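Local atomic coordinates of transcriptional regulator, TetR family (Vibrio parahaemolyticus, PDB entry 3HE0), a protein that probably binds cis-regulatory DNA through a helix-turn-helix motif and controls transcription. Residues V66-I70 with L103-S107; L84-Y88 with R136-G141; E60-L64 with K122-E127. All coordinates share one frame. Numbering follows the deposited sequence.

Interaction 1 of 3, residues V66-I70 with L103-S107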
loop_
_atom_site.group_PDB
_atom_site.type_symbol
_atom_site.label_atom_id
_atom_site.label_comp_id
_atom_site.label_asym_id
_atom_site.label_seq_id
_atom_site.Cartn_x
_atom_site.Cartn_y
_atom_site.Cartn_z
ATOM N N VAL A 66 12.977 -8.317 -6.836
ATOM C CA VAL A 66 11.611 -8.423 -6.270
ATOM C C VAL A 66 10.518 -7.996 -7.300
ATOM O O VAL A 66 9.555 -8.714 -7.561
ATOM C CB VAL A 66 11.492 -7.610 -4.979
ATOM C CG1 VAL A 66 9.998 -7.376 -4.625
ATOM C CG2 VAL A 66 12.247 -8.325 -3.835
ATOM N N ALA A 67 10.731 -6.875 -7.948
ATOM C CA ALA A 67 9.843 -6.437 -9.039
ATOM C C ALA A 67 9.716 -7.517 -10.140
ATOM O O ALA A 67 8.626 -7.779 -10.673
ATOM C CB ALA A 67 10.334 -5.110 -9.630
ATOM N N LYS A 68 10.811 -8.183 -10.459
ATOM C CA LYS A 68 10.749 -9.164 -11.547
ATOM C C LYS A 68 9.914 -10.365 -11.126
ATOM O O LYS A 68 9.145 -10.928 -11.907
ATOM C CB LYS A 68 12.161 -9.585 -11.969
ATOM C CG LYS A 68 12.225 -10.679 -13.091
ATOM C CD LYS A 68 11.211 -10.419 -14.264
ATOM C CE LYS A 68 11.841 -10.593 -15.670
ATOM N NZ LYS A 68 12.588 -11.907 -15.831
ATOM N N ARG A 69 10.062 -10.766 -9.877
ATOM C CA ARG A 69 9.335 -11.914 -9.386
ATOM C C ARG A 69 7.836 -11.611 -9.277
ATOM O O ARG A 69 7.001 -12.419 -9.680
ATOM C CB ARG A 69 9.914 -12.335 -8.036
ATOM C CG ARG A 69 11.370 -12.857 -8.138
ATOM C CD ARG A 69 11.548 -14.038 -7.289
ATOM N NE ARG A 69 11.860 -13.670 -5.921
ATOM C CZ ARG A 69 11.357 -14.243 -4.831
ATOM N NH1 ARG A 69 11.773 -13.814 -3.650
ATOM N NH2 ARG A 69 10.427 -15.201 -4.891
ATOM N N ILE A 70 7.519 -10.427 -8.758
ATOM C CA ILE A 70 6.136 -9.982 -8.672
ATOM C C ILE A 70 5.529 -10.013 -10.084
ATOM O O ILE A 70 4.495 -10.666 -10.292
ATOM C CB ILE A 70 6.027 -8.622 -7.991
ATOM C CG1 ILE A 70 6.386 -8.785 -6.517
ATOM C CG2 ILE A 70 4.587 -8.056 -8.112
ATOM C CD1 ILE A 70 6.636 -7.462 -5.795
ATOM N N LEU A 103 7.558 -11.197 -1.128
ATOM C CA LEU A 103 7.572 -10.218 -2.209
ATOM C C LEU A 103 6.775 -8.993 -1.770
ATOM O O LEU A 103 7.244 -7.856 -1.836
ATOM C CB LEU A 103 6.991 -10.811 -3.502
ATOM C CG LEU A 103 7.838 -11.902 -4.164
ATOM C CD1 LEU A 103 7.163 -12.409 -5.430
ATOM C CD2 LEU A 103 9.261 -11.418 -4.462
ATOM N N ASN A 104 5.572 -9.237 -1.279
ATOM C CA ASN A 104 4.772 -8.147 -0.749
ATOM C C ASN A 104 5.485 -7.453 0.400
ATOM O O ASN A 104 5.540 -6.213 0.454
ATOM C CB ASN A 104 3.413 -8.655 -0.279
ATOM C CG ASN A 104 2.409 -8.721 -1.387
ATOM O OD1 ASN A 104 2.763 -8.871 -2.561
ATOM N ND2 ASN A 104 1.143 -8.603 -1.034
ATOM N N ALA A 105 6.031 -8.260 1.310
ATOM C CA ALA A 105 6.675 -7.726 2.502
ATOM C C ALA A 105 7.795 -6.714 2.128
ATOM O O ALA A 105 7.868 -5.591 2.657
ATOM C CB ALA A 105 7.220 -8.880 3.359
ATOM N N ILE A 106 8.622 -7.109 1.168
ATOM C CA ILE A 106 9.785 -6.329 0.773
ATOM C C ILE A 106 9.399 -5.058 0.031
ATOM O O ILE A 106 9.943 -3.976 0.298
ATOM C CB ILE A 106 10.721 -7.165 -0.124
ATOM C CG1 ILE A 106 11.322 -8.314 0.684
ATOM C CG2 ILE A 106 11.847 -6.302 -0.698
ATOM C CD1 ILE A 106 11.770 -9.472 -0.184
ATOM N N SER A 107 8.473 -5.198 -0.911
ATOM C CA SER A 107 8.140 -4.098 -1.782
ATOM C C SER A 107 7.261 -3.081 -1.066
ATOM O O SER A 107 7.193 -1.944 -1.502
ATOM C CB SER A 107 7.476 -4.590 -3.060
ATOM O OG SER A 107 6.217 -5.146 -2.776
#

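Interaction 2 of 3, residues L84-Y88 with R136-G141. Unlike the reference sequence in segment 84-88: R87 (reference Cys).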
loop_
_atom_site.group_PDB
_atom_site.type_symbol
_atom_site.label_atom_id
_atom_site.label_comp_id
_atom_site.label_asym_id
_atom_site.label_seq_id
_atom_site.Cartn_x
_atom_site.Cartn_y
_atom_site.Cartn_z
ATOM N N LEU A 84 -10.520 -11.033 -22.588
ATOM C CA LEU A 84 -10.016 -9.942 -21.755
ATOM C C LEU A 84 -10.320 -10.211 -20.299
ATOM O O LEU A 84 -9.422 -10.226 -19.469
ATOM C CB LEU A 84 -10.658 -8.599 -22.142
ATOM C CG LEU A 84 -10.008 -7.738 -23.226
ATOM C CD1 LEU A 84 -10.677 -6.410 -23.180
ATOM C CD2 LEU A 84 -8.522 -7.583 -23.050
ATOM N N LYS A 85 -11.598 -10.452 -20.009
ATOM C CA LYS A 85 -12.052 -10.563 -18.623
ATOM C C LYS A 85 -11.411 -11.724 -17.872
ATOM O O LYS A 85 -11.234 -11.655 -16.661
ATOM C CB LYS A 85 -13.569 -10.639 -18.527
ATOM C CG LYS A 85 -14.121 -10.412 -17.111
ATOM C CD LYS A 85 -15.606 -10.053 -17.174
ATOM C CE LYS A 85 -16.288 -9.999 -15.831
ATOM N NZ LYS A 85 -17.655 -9.457 -16.024
ATOM N N GLU A 86 -11.022 -12.760 -18.594
ATOM C CA GLU A 86 -10.426 -13.922 -17.982
ATOM C C GLU A 86 -8.981 -13.653 -17.689
ATOM O O GLU A 86 -8.460 -14.090 -16.660
ATOM C CB GLU A 86 -10.568 -15.153 -18.903
ATOM C CG GLU A 86 -9.929 -16.420 -18.341
ATOM C CD GLU A 86 -10.281 -16.657 -16.844
ATOM O OE1 GLU A 86 -11.460 -16.461 -16.424
ATOM O OE2 GLU A 86 -9.351 -17.018 -16.079
ATOM N N ARG A 87 -8.303 -12.974 -18.610
ATOM C CA ARG A 87 -6.952 -12.508 -18.297
ATOM C C ARG A 87 -6.997 -11.595 -17.058
ATOM O O ARG A 87 -6.165 -11.712 -16.173
ATOM C CB ARG A 87 -6.331 -11.761 -19.476
ATOM C CG ARG A 87 -5.989 -12.649 -20.650
ATOM C CD ARG A 87 -5.255 -11.873 -21.705
ATOM N NE ARG A 87 -6.167 -11.446 -22.747
ATOM C CZ ARG A 87 -5.976 -10.401 -23.552
ATOM N NH1 ARG A 87 -6.882 -10.123 -24.472
ATOM N NH2 ARG A 87 -4.908 -9.624 -23.448
ATOM N N TYR A 88 -7.976 -10.708 -17.008
ATOM C CA TYR A 88 -8.121 -9.810 -15.864
ATOM C C TYR A 88 -8.296 -10.617 -14.572
ATOM O O TYR A 88 -7.576 -10.402 -13.595
ATOM C CB TYR A 88 -9.281 -8.837 -16.078
ATOM C CG TYR A 88 -9.510 -7.930 -14.893
ATOM C CD1 TYR A 88 -8.771 -6.775 -14.729
ATOM C CD2 TYR A 88 -10.435 -8.246 -13.918
ATOM C CE1 TYR A 88 -8.968 -5.946 -13.612
ATOM C CE2 TYR A 88 -10.647 -7.408 -12.806
ATOM C CZ TYR A 88 -9.907 -6.274 -12.668
ATOM O OH TYR A 88 -10.099 -5.458 -11.582
ATOM N N ARG A 136 -0.721 -5.026 -22.140
ATOM C CA ARG A 136 -1.378 -5.558 -23.332
ATOM C C ARG A 136 -2.872 -5.728 -23.081
ATOM O O ARG A 136 -3.693 -5.355 -23.938
ATOM C CB ARG A 136 -0.750 -6.870 -23.789
ATOM C CG ARG A 136 -0.970 -7.136 -25.264
ATOM C CD ARG A 136 -0.407 -8.495 -25.634
ATOM N NE ARG A 136 -0.111 -8.656 -27.063
ATOM C CZ ARG A 136 0.930 -8.111 -27.711
ATOM N NH1 ARG A 136 1.102 -8.352 -29.019
ATOM N NH2 ARG A 136 1.799 -7.319 -27.071
ATOM N N LEU A 137 -3.222 -6.230 -21.890
ATOM C CA LEU A 137 -4.614 -6.258 -21.439
ATOM C C LEU A 137 -5.276 -4.871 -21.564
ATOM O O LEU A 137 -6.316 -4.710 -22.211
ATOM C CB LEU A 137 -4.709 -6.753 -19.987
ATOM C CG LEU A 137 -6.090 -6.627 -19.334
ATOM C CD1 LEU A 137 -7.115 -7.611 -19.910
ATOM C CD2 LEU A 137 -6.020 -6.825 -17.861
ATOM N N PHE A 138 -4.690 -3.873 -20.927
ATOM C CA PHE A 138 -5.333 -2.546 -20.880
ATOM C C PHE A 138 -5.355 -1.911 -22.300
ATOM O O PHE A 138 -6.369 -1.325 -22.718
ATOM C CB PHE A 138 -4.619 -1.629 -19.887
ATOM C CG PHE A 138 -4.832 -1.983 -18.427
ATOM C CD1 PHE A 138 -6.095 -2.313 -17.924
ATOM C CD2 PHE A 138 -3.766 -1.964 -17.538
ATOM C CE1 PHE A 138 -6.268 -2.642 -16.583
ATOM C CE2 PHE A 138 -3.952 -2.272 -16.171
ATOM C CZ PHE A 138 -5.191 -2.608 -15.707
ATOM N N ASN A 139 -4.266 -2.063 -23.056
ATOM C CA ASN A 139 -4.228 -1.535 -24.428
ATOM C C ASN A 139 -5.263 -2.193 -25.292
ATOM O O ASN A 139 -5.990 -1.513 -26.017
ATOM C CB ASN A 139 -2.852 -1.683 -25.078
ATOM C CG ASN A 139 -1.810 -0.800 -24.432
ATOM O OD1 ASN A 139 -2.128 0.240 -23.838
ATOM N ND2 ASN A 139 -0.562 -1.200 -24.547
ATOM N N GLN A 140 -5.367 -3.508 -25.187
ATOM C CA GLN A 140 -6.307 -4.235 -26.003
ATOM C C GLN A 140 -7.736 -3.870 -25.645
ATOM O O GLN A 140 -8.573 -3.602 -26.526
ATOM C CB GLN A 140 -6.080 -5.727 -25.847
ATOM C CG GLN A 140 -6.889 -6.518 -26.805
ATOM C CD GLN A 140 -6.533 -7.982 -26.806
ATOM O OE1 GLN A 140 -5.462 -8.381 -26.325
ATOM N NE2 GLN A 140 -7.439 -8.803 -27.339
ATOM N N GLY A 141 -8.000 -3.814 -24.350
ATOM C CA GLY A 141 -9.284 -3.378 -23.863
ATOM C C GLY A 141 -9.686 -2.016 -24.358
ATOM O O GLY A 141 -10.846 -1.818 -24.703
#

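Interaction 3 of 3, residues E60-L64 with K122-E127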
loop_
_atom_site.group_PDB
_atom_site.type_symbol
_atom_site.label_atom_id
_atom_site.label_comp_id
_atom_site.label_asym_id
_atom_site.label_seq_id
_atom_site.Cartn_x
_atom_site.Cartn_y
_atom_site.Cartn_z
ATOM N N GLU A 60 19.689 -2.125 -4.633
ATOM C CA GLU A 60 19.042 -1.842 -5.914
ATOM C C GLU A 60 18.724 -3.116 -6.665
ATOM O O GLU A 60 17.686 -3.216 -7.336
ATOM C CB GLU A 60 19.929 -0.937 -6.780
ATOM C CG GLU A 60 19.292 -0.529 -8.107
ATOM C CD GLU A 60 17.941 0.244 -7.940
ATOM O OE1 GLU A 60 17.701 0.921 -6.888
ATOM O OE2 GLU A 60 17.105 0.145 -8.877
ATOM N N GLU A 61 19.629 -4.086 -6.564
ATOM C CA GLU A 61 19.462 -5.349 -7.258
ATOM C C GLU A 61 18.366 -6.114 -6.576
ATOM O O GLU A 61 17.638 -6.844 -7.222
ATOM C CB GLU A 61 20.752 -6.188 -7.236
ATOM C CG GLU A 61 21.878 -5.601 -8.040
ATOM C CD GLU A 61 21.444 -5.369 -9.476
ATOM O OE1 GLU A 61 20.904 -6.325 -10.084
ATOM O OE2 GLU A 61 21.575 -4.223 -9.981
ATOM N N VAL A 62 18.251 -5.968 -5.271
ATOM C CA VAL A 62 17.134 -6.577 -4.561
ATOM C C VAL A 62 15.790 -6.000 -5.087
ATOM O O VAL A 62 14.911 -6.744 -5.506
ATOM C CB VAL A 62 17.291 -6.437 -3.013
ATOM C CG1 VAL A 62 15.962 -6.618 -2.301
ATOM C CG2 VAL A 62 18.317 -7.453 -2.497
ATOM N N ARG A 63 15.668 -4.678 -5.120
ATOM C CA ARG A 63 14.411 -4.061 -5.623
ATOM C C ARG A 63 14.075 -4.590 -6.999
ATOM O O ARG A 63 12.921 -4.946 -7.263
ATOM C CB ARG A 63 14.489 -2.541 -5.686
ATOM C CG ARG A 63 14.701 -1.876 -4.333
ATOM C CD ARG A 63 14.849 -0.357 -4.465
ATOM N NE ARG A 63 15.401 0.198 -3.225
ATOM C CZ ARG A 63 16.670 0.583 -3.041
ATOM N NH1 ARG A 63 17.579 0.550 -4.031
ATOM N NH2 ARG A 63 17.036 1.032 -1.844
ATOM N N LEU A 64 15.076 -4.659 -7.882
ATOM C CA LEU A 64 14.785 -5.047 -9.267
ATOM C C LEU A 64 14.393 -6.495 -9.314
ATOM O O LEU A 64 13.508 -6.874 -10.105
ATOM C CB LEU A 64 15.965 -4.795 -10.218
ATOM C CG LEU A 64 16.284 -3.306 -10.426
ATOM C CD1 LEU A 64 17.546 -3.083 -11.267
ATOM C CD2 LEU A 64 15.049 -2.564 -10.995
ATOM N N LYS A 122 15.125 5.433 -12.369
ATOM C CA LYS A 122 15.710 4.269 -13.020
ATOM C C LYS A 122 14.912 3.027 -12.623
ATOM O O LYS A 122 14.492 2.257 -13.488
ATOM C CB LYS A 122 17.201 4.104 -12.662
ATOM C CG LYS A 122 17.849 2.819 -13.229
ATOM C CD LYS A 122 19.375 2.936 -13.474
ATOM C CE LYS A 122 20.237 2.701 -12.209
ATOM N NZ LYS A 122 20.408 1.246 -11.835
ATOM N N THR A 123 14.684 2.860 -11.318
ATOM C CA THR A 123 14.013 1.662 -10.804
ATOM C C THR A 123 12.596 1.608 -11.352
ATOM O O THR A 123 12.210 0.613 -11.971
ATOM C CB THR A 123 13.970 1.599 -9.249
ATOM O OG1 THR A 123 15.234 1.978 -8.690
ATOM C CG2 THR A 123 13.622 0.188 -8.777
ATOM N N TRP A 124 11.844 2.698 -11.154
ATOM C CA TRP A 124 10.473 2.790 -11.653
ATOM C C TRP A 124 10.417 2.404 -13.128
ATOM O O TRP A 124 9.655 1.527 -13.491
ATOM C CB TRP A 124 9.871 4.185 -11.424
ATOM N N GLU A 125 11.261 2.997 -13.967
ATOM C CA GLU A 125 11.208 2.710 -15.419
ATOM C C GLU A 125 11.549 1.258 -15.765
ATOM O O GLU A 125 10.870 0.639 -16.588
ATOM C CB GLU A 125 12.088 3.685 -16.229
ATOM C CG GLU A 125 11.623 3.894 -17.701
ATOM C CD GLU A 125 12.219 5.160 -18.385
ATOM O OE1 GLU A 125 13.225 5.031 -19.140
ATOM O OE2 GLU A 125 11.675 6.282 -18.186
ATOM N N LEU A 126 12.579 0.703 -15.127
ATOM C CA LEU A 126 12.951 -0.706 -15.361
ATOM C C LEU A 126 11.834 -1.659 -14.912
ATOM O O LEU A 126 11.556 -2.667 -15.562
ATOM C CB LEU A 126 14.286 -1.065 -14.671
ATOM C CG LEU A 126 15.586 -0.553 -15.328
ATOM C CD1 LEU A 126 16.806 -0.958 -14.518
ATOM C CD2 LEU A 126 15.736 -1.037 -16.775
ATOM N N GLU A 127 11.174 -1.324 -13.818
ATOM C CA GLU A 127 10.092 -2.180 -13.312
ATOM C C GLU A 127 8.843 -2.188 -14.216
ATOM O O GLU A 127 8.189 -3.223 -14.365
ATOM C CB GLU A 127 9.747 -1.800 -11.864
ATOM C CG GLU A 127 10.939 -2.060 -10.916
ATOM C CD GLU A 127 10.694 -1.647 -9.466
ATOM O OE1 GLU A 127 9.635 -1.038 -9.183
ATOM O OE2 GLU A 127 11.573 -1.954 -8.605
#

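Interaction 1 of 3, residues V66-I70 with L103-S107
The long helix 55-74 of this TetR-family fold, which runs from the predicted N-terminal helix-turn-helix region towards the C-terminal domain, here packs against the short helix 102-107. The two segments run roughly antiparallel, with N-to-C directions 140° apart and axes 10.1 Å apart at closest approach. Their fit is reciprocal. L103 is the largest bump, giving up 110 Å² of surface: its isobutyl group fills a hollow bounded by V66, R69 and I70, an i, i+3, i+4 set on one turn. L103 CB touches I70 CG1 at 3.7 Å, and L103 CD2 lies 4.1 Å from V66 CG1. In return, V66 projects into the hollow formed by L103, I106 and S107, spaced in the same way; V66 CG2 meets I106 CG2 at 3.8 Å, while V66 CG1 comes to 4.1 Å from S107 CB. R69 closes the exposed margin. One face of its guanidinium lies over the leucine, with R69 CZ 3.5 Å from L103 CD2, and its NH1 forms a salt bridge with E21 of helix 13-27, which I106 also touches. No hydrogen bond crosses between the segments, so shape carries the contact. S107 OG turns back to donate to L103 O at 3.0 Å within its own helix, and I70 CD1 rests 3.8 Å from that same S107 OG.

Interaction 2 of 3, residues L84-Y88 with R136-G141
L137 has its CA-to-CB bond pointing sideways, yet its t,p rotamer carries the end of the side chain into the gap. L137 CD1 thereby meets L84 CD2 at 3.4 Å, and L137 CD2 reaches the edge of the Y88 ring, 4.2 Å from Y88 CD1. L84, in m,t form, also extends over G141: L84 CD1 lies 3.4 Å from G141 CA, and an ideal CB at G141 would be equally close to L84 CD1. The two segments, on helices 84-97 and 132-143, run near-antiparallel (154° between N-to-C directions, axes 10.4 Å apart at closest approach) inside the all-helical C-terminal domain of the TetR fold. Y88, with chi1 at 177°, sends its OH to S189 and sets its ring edge-to-face with W190 of helix 179-193. R87, Cys in the reference sequence, starts m,t and then bends at chi3 (-98°); its NH1 and NH2 make weak hydrogen bonds to Q140 OE1 at 2.9 and 3.2 Å. The t,t chain of Q140 also places its NE2 for a hydrogen bond to E144.

Interaction 3 of 3, residues E60-L64 with K122-E127
This is a mixed polar and apolar helix-helix contact, only partly buried, between helix 55-74, which follows the predicted helix-turn-helix, and helix 117-129 of the C-terminal domain. The segments run nearly parallel, their directions differing by 29° and their axes approaching to 10.7 Å; L64 and E127 have the nearest CA atoms, 6.8 Å apart. L64 supplies the apolar part: L64 CD2 touches T123 CG2 at 3.8 Å and L64 CD1 touches L126 CD1 at 4.0 Å, while the aliphatic CG of E127 lies 4.1 Å from L64 CD2. One turn earlier the chemistry is polar. E60, with t,p torsions, curls across so that its OE2 comes within 2.6 Å of T123 OG1, a hydroxyl that also reaches T119 O. The other carboxylate oxygen, E60 OE1, forms a 2.9 Å salt bridge with R63 NH1 within the same helix. K122 NZ stays 4.6 Å from E60 OE2, too far for a salt bridge. V62 takes no part across the pair and packs on L17, A20, E21 and I24 of helix 13-27, whereas the CA-to-CB bond of W124, modelled only to CB, points away from segment 60-64, and W124 packs on F174 of the second subunit.

Interactions 1 and 3 share helix 55-74: their centres lie about 11 Å apart, and A67 CB meets E127 CG at 3.4 Å. The helix turns V66, R69 and I70 to helix 102-107, but E60, R63, L64 and A67 to helix 117-129. Both are partly buried, yet interaction 1 is mainly apolar interlocking, edged by R69, without a cross hydrogen bond, whereas interaction 3 adds a carboxylate-hydroxyl approach to its leucine contacts. Interaction 2 is the more fully buried, although farther from the chain centre, and joins two other helices of the C-terminal domain. Its centre lies about 23 Å from the centre of interaction 1 and about 25 Å from that of interaction 3. There, leucine packing is joined by weak arginine-glutamine hydrogen bonds.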